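Local coordinates for alkyltransferase-like protein 1 (PDB 3GVA) that recognises O6-alkylguanine lesions in DNA, flips the damaged base into a binding pocket and presents the lesion to nucleotide excision repair, at residues V14-Y25 against H53-S62. Sequence-based numbering, arbitrary orientation.
Sequences VCEIPYGKVSTY and HVPWHRVINS
R58 packs against I17 and Y19: its straight aliphatic part runs antiparallel to the I17 side chain, CB and CD each 3.9 Å from I17 CG2. Y19 CA sits 3.6 Å above the centre of one guanidinium face; P55 CB lies over the opposite face, toward its rim. V59 uses its two methyls to face two ways, CG2 meeting V14 CG1 and I17 CD1, while CG1, anti to the backbone N (chi1 -176°), lies 3.6 Å from Y25 CE1. Among polar contacts, S23 N donates to R58 O (2.8 Å) and I60 N to S23 O (2.9 Å), a single beta bridge of S23 with V59. R58 NH1 gives I17 O only a weak bond, and E85 fixes the guanidinium from outside through NE. G20, at phi 79°, suits its turn because a CB would jam against the preceding carbonyl O. One water joins Y25 N to I60 O. With an alanine in place of R58, E85 would probably lose its salt bridge, leaving H57 and G20 N to hold the carboxylate. Bridge and packing thus join two loops of the MGMT-family DNA-binding domain: P55-W56-H57-R58, matching the alkyltransferases' Pro-Cys-His-Arg with W56 replacing the reactive cysteine, and the loop leading to Y25, probably required for flipping.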
loop_
_atom_site.group_PDB
_atom_site.type_symbol
_atom_site.label_atom_id
_atom_site.label_comp_id
_atom_site.label_asym_id
_atom_site.label_seq_id
_atom_site.Cartn_x
_atom_site.Cartn_y
_atom_site.Cartn_z
ATOM N N VAL A 14 -2.778 5.838 -6.560
ATOM C CA VAL A 14 -1.624 5.505 -5.731
ATOM C C VAL A 14 -0.497 6.529 -5.951
ATOM O O VAL A 14 0.189 6.933 -5.006
ATOM C CB VAL A 14 -1.107 4.072 -6.043
ATOM C CG1 VAL A 14 0.145 3.779 -5.225
ATOM C CG2 VAL A 14 -2.197 3.041 -5.721
ATOM N N CYS A 15 -0.317 6.954 -7.195
ATOM C CA CYS A 15 0.714 7.940 -7.518
ATOM C C CYS A 15 0.460 9.250 -6.779
ATOM O O CYS A 15 1.341 10.101 -6.686
ATOM C CB CYS A 15 0.750 8.211 -9.028
ATOM S SG CYS A 15 1.466 6.878 -10.010
ATOM N N GLU A 16 -0.749 9.415 -6.255
ATOM C CA GLU A 16 -1.076 10.629 -5.520
ATOM C C GLU A 16 -0.789 10.561 -4.022
ATOM O O GLU A 16 -0.776 11.592 -3.360
ATOM C CB GLU A 16 -2.534 11.005 -5.748
ATOM C CG GLU A 16 -2.796 11.541 -7.133
ATOM C CD GLU A 16 -4.230 11.970 -7.308
ATOM O OE1 GLU A 16 -5.116 11.090 -7.319
ATOM O OE2 GLU A 16 -4.473 13.191 -7.422
ATOM N N ILE A 17 -0.585 9.359 -3.479
ATOM C CA ILE A 17 -0.268 9.229 -2.050
ATOM C C ILE A 17 1.046 9.987 -1.862
ATOM O O ILE A 17 2.040 9.704 -2.535
ATOM C CB ILE A 17 -0.049 7.747 -1.626
ATOM C CG1 ILE A 17 -1.274 6.903 -1.994
ATOM C CG2 ILE A 17 0.185 7.662 -0.117
ATOM C CD1 ILE A 17 -1.084 5.413 -1.756
ATOM N N PRO A 18 1.071 10.967 -0.952
ATOM C CA PRO A 18 2.334 11.687 -0.793
ATOM C C PRO A 18 3.470 10.951 -0.096
ATOM O O PRO A 18 3.272 9.966 0.622
ATOM C CB PRO A 18 1.913 12.959 -0.056
ATOM C CG PRO A 18 0.736 12.518 0.733
ATOM C CD PRO A 18 -0.019 11.643 -0.228
ATOM N N TYR A 19 4.675 11.436 -0.362
ATOM C CA TYR A 19 5.899 10.911 0.217
ATOM C C TYR A 19 5.706 10.829 1.733
ATOM O O TYR A 19 5.193 11.765 2.344
ATOM C CB TYR A 19 7.037 11.879 -0.115
ATOM C CG TYR A 19 8.405 11.480 0.372
ATOM C CD1 TYR A 19 9.255 10.721 -0.428
ATOM C CD2 TYR A 19 8.872 11.904 1.616
ATOM C CE1 TYR A 19 10.544 10.399 -0.006
ATOM C CE2 TYR A 19 10.159 11.586 2.049
ATOM C CZ TYR A 19 10.990 10.834 1.233
ATOM O OH TYR A 19 12.266 10.528 1.647
ATOM N N GLY A 20 6.091 9.707 2.335
ATOM C CA GLY A 20 5.955 9.577 3.777
ATOM C C GLY A 20 4.571 9.242 4.296
ATOM O O GLY A 20 4.377 9.151 5.501
ATOM N N LYS A 21 3.606 9.064 3.401
ATOM C CA LYS A 21 2.240 8.723 3.797
ATOM C C LYS A 21 1.847 7.368 3.215
ATOM O O LYS A 21 2.539 6.839 2.354
ATOM C CB LYS A 21 1.264 9.794 3.304
ATOM C CG LYS A 21 1.467 11.164 3.942
ATOM C CD LYS A 21 1.124 11.135 5.416
ATOM C CE LYS A 21 1.345 12.490 6.067
ATOM N NZ LYS A 21 1.043 12.429 7.528
ATOM N N VAL A 22 0.741 6.802 3.686
ATOM C CA VAL A 22 0.296 5.509 3.175
ATOM C C VAL A 22 -1.213 5.472 3.006
ATOM O O VAL A 22 -1.922 6.374 3.454
ATOM C CB VAL A 22 0.714 4.333 4.120
ATOM C CG1 VAL A 22 2.226 4.347 4.343
ATOM C CG2 VAL A 22 -0.025 4.421 5.457
ATOM N N SER A 23 -1.706 4.431 2.350
ATOM C CA SER A 23 -3.139 4.274 2.168
ATOM C C SER A 23 -3.449 2.783 2.116
ATOM O O SER A 23 -2.550 1.951 2.297
ATOM C CB SER A 23 -3.609 4.971 0.887
ATOM O OG SER A 23 -5.024 5.076 0.876
ATOM N N THR A 24 -4.714 2.443 1.885
ATOM C CA THR A 24 -5.126 1.041 1.831
ATOM C C THR A 24 -6.031 0.778 0.626
ATOM O O THR A 24 -6.533 1.715 -0.007
ATOM C CB THR A 24 -5.898 0.643 3.104
ATOM O OG1 THR A 24 -7.085 1.440 3.199
ATOM C CG2 THR A 24 -5.054 0.874 4.343
ATOM N N TYR A 25 -6.247 -0.498 0.318
ATOM C CA TYR A 25 -7.101 -0.868 -0.801
ATOM C C TYR A 25 -8.480 -0.230 -0.646
ATOM O O TYR A 25 -9.034 0.320 -1.602
ATOM C CB TYR A 25 -7.271 -2.390 -0.887
ATOM C CG TYR A 25 -5.997 -3.170 -1.141
ATOM C CD1 TYR A 25 -4.897 -2.571 -1.750
ATOM C CD2 TYR A 25 -5.909 -4.517 -0.804
ATOM C CE1 TYR A 25 -3.736 -3.296 -2.017
ATOM C CE2 TYR A 25 -4.756 -5.255 -1.069
ATOM C CZ TYR A 25 -3.674 -4.636 -1.675
ATOM O OH TYR A 25 -2.532 -5.358 -1.941
ATOM N N HIS A 53 6.946 2.215 -11.603
ATOM C CA HIS A 53 7.214 3.542 -11.067
ATOM C C HIS A 53 6.149 3.874 -10.017
ATOM O O HIS A 53 6.346 4.751 -9.182
ATOM C CB HIS A 53 7.126 4.570 -12.191
ATOM C CG HIS A 53 5.741 4.727 -12.740
ATOM N ND1 HIS A 53 4.866 5.691 -12.287
ATOM C CD2 HIS A 53 5.061 4.006 -13.663
ATOM C CE1 HIS A 53 3.707 5.560 -12.909
ATOM N NE2 HIS A 53 3.800 4.544 -13.750
ATOM N N VAL A 54 5.012 3.184 -10.082
ATOM C CA VAL A 54 3.929 3.422 -9.130
ATOM C C VAL A 54 4.446 3.143 -7.718
ATOM O O VAL A 54 5.037 2.097 -7.469
ATOM C CB VAL A 54 2.714 2.513 -9.432
ATOM C CG1 VAL A 54 1.618 2.743 -8.399
ATOM C CG2 VAL A 54 2.181 2.808 -10.830
ATOM N N PRO A 55 4.237 4.084 -6.778
ATOM C CA PRO A 55 4.704 3.902 -5.397
ATOM C C PRO A 55 3.862 2.925 -4.574
ATOM O O PRO A 55 3.316 3.287 -3.529
ATOM C CB PRO A 55 4.666 5.317 -4.832
ATOM C CG PRO A 55 3.483 5.912 -5.534
ATOM C CD PRO A 55 3.655 5.429 -6.966
ATOM N N TRP A 56 3.791 1.683 -5.045
ATOM C CA TRP A 56 3.019 0.629 -4.388
ATOM C C TRP A 56 3.390 0.396 -2.929
ATOM O O TRP A 56 2.593 -0.129 -2.154
ATOM C CB TRP A 56 3.184 -0.691 -5.151
ATOM C CG TRP A 56 4.618 -1.112 -5.263
ATOM C CD1 TRP A 56 5.510 -0.744 -6.232
ATOM C CD2 TRP A 56 5.349 -1.907 -4.327
ATOM N NE1 TRP A 56 6.750 -1.255 -5.953
ATOM C CE2 TRP A 56 6.683 -1.975 -4.789
ATOM C CE3 TRP A 56 5.009 -2.564 -3.141
ATOM C CZ2 TRP A 56 7.681 -2.675 -4.103
ATOM C CZ3 TRP A 56 6.000 -3.263 -2.455
ATOM C CH2 TRP A 56 7.322 -3.310 -2.940
ATOM N N HIS A 57 4.601 0.781 -2.547
ATOM C CA HIS A 57 5.032 0.560 -1.176
ATOM C C HIS A 57 4.226 1.392 -0.182
ATOM O O HIS A 57 4.231 1.105 1.015
ATOM C CB HIS A 57 6.530 0.859 -1.031
ATOM C CG HIS A 57 6.891 2.281 -1.323
ATOM N ND1 HIS A 57 6.854 2.813 -2.592
ATOM C CD2 HIS A 57 7.243 3.297 -0.500
ATOM C CE1 HIS A 57 7.163 4.096 -2.541
ATOM N NE2 HIS A 57 7.403 4.417 -1.282
ATOM N N ARG A 58 3.526 2.412 -0.678
ATOM C CA ARG A 58 2.719 3.266 0.192
ATOM C C ARG A 58 1.322 2.703 0.450
ATOM O O ARG A 58 0.525 3.305 1.163
ATOM C CB ARG A 58 2.620 4.678 -0.393
ATOM C CG ARG A 58 3.963 5.401 -0.381
ATOM C CD ARG A 58 3.899 6.771 -1.015
ATOM N NE ARG A 58 5.248 7.280 -1.240
ATOM C CZ ARG A 58 5.574 8.148 -2.194
ATOM N NH1 ARG A 58 4.645 8.619 -3.013
ATOM N NH2 ARG A 58 6.841 8.505 -2.358
ATOM N N VAL A 59 1.023 1.549 -0.129
ATOM C CA VAL A 59 -0.273 0.912 0.090
ATOM C C VAL A 59 -0.043 -0.273 1.041
ATOM O O VAL A 59 0.752 -1.167 0.751
ATOM C CB VAL A 59 -0.887 0.417 -1.249
ATOM C CG1 VAL A 59 -2.283 -0.144 -1.014
ATOM C CG2 VAL A 59 -0.966 1.572 -2.243
ATOM N N ILE A 60 -0.715 -0.262 2.191
ATOM C CA ILE A 60 -0.551 -1.330 3.175
ATOM C C ILE A 60 -1.914 -1.840 3.606
ATOM O O ILE A 60 -2.922 -1.202 3.327
ATOM C CB ILE A 60 0.191 -0.823 4.439
ATOM C CG1 ILE A 60 -0.641 0.253 5.145
ATOM C CG2 ILE A 60 1.544 -0.250 4.051
ATOM C CD1 ILE A 60 -0.024 0.752 6.442
ATOM N N ASN A 61 -1.964 -2.980 4.289
ATOM C CA ASN A 61 -3.265 -3.467 4.717
ATOM C C ASN A 61 -3.782 -2.629 5.880
ATOM O O ASN A 61 -3.013 -1.949 6.571
ATOM C CB ASN A 61 -3.222 -4.967 5.060
ATOM C CG ASN A 61 -2.168 -5.311 6.074
ATOM O OD1 ASN A 61 -2.264 -4.933 7.239
ATOM N ND2 ASN A 61 -1.147 -6.048 5.637
ATOM N N SER A 62 -5.096 -2.664 6.067
ATOM C CA SER A 62 -5.777 -1.894 7.101
ATOM C C SER A 62 -5.244 -2.070 8.519
ATOM O O SER A 62 -5.351 -1.151 9.338
ATOM C CB SER A 62 -7.270 -2.229 7.082
ATOM O OG SER A 62 -7.778 -2.134 5.764
HETATM O O HOH W 1 -8.973 0.448 4.981
HETATM O O HOH W 2 -4.877 -2.462 1.972
#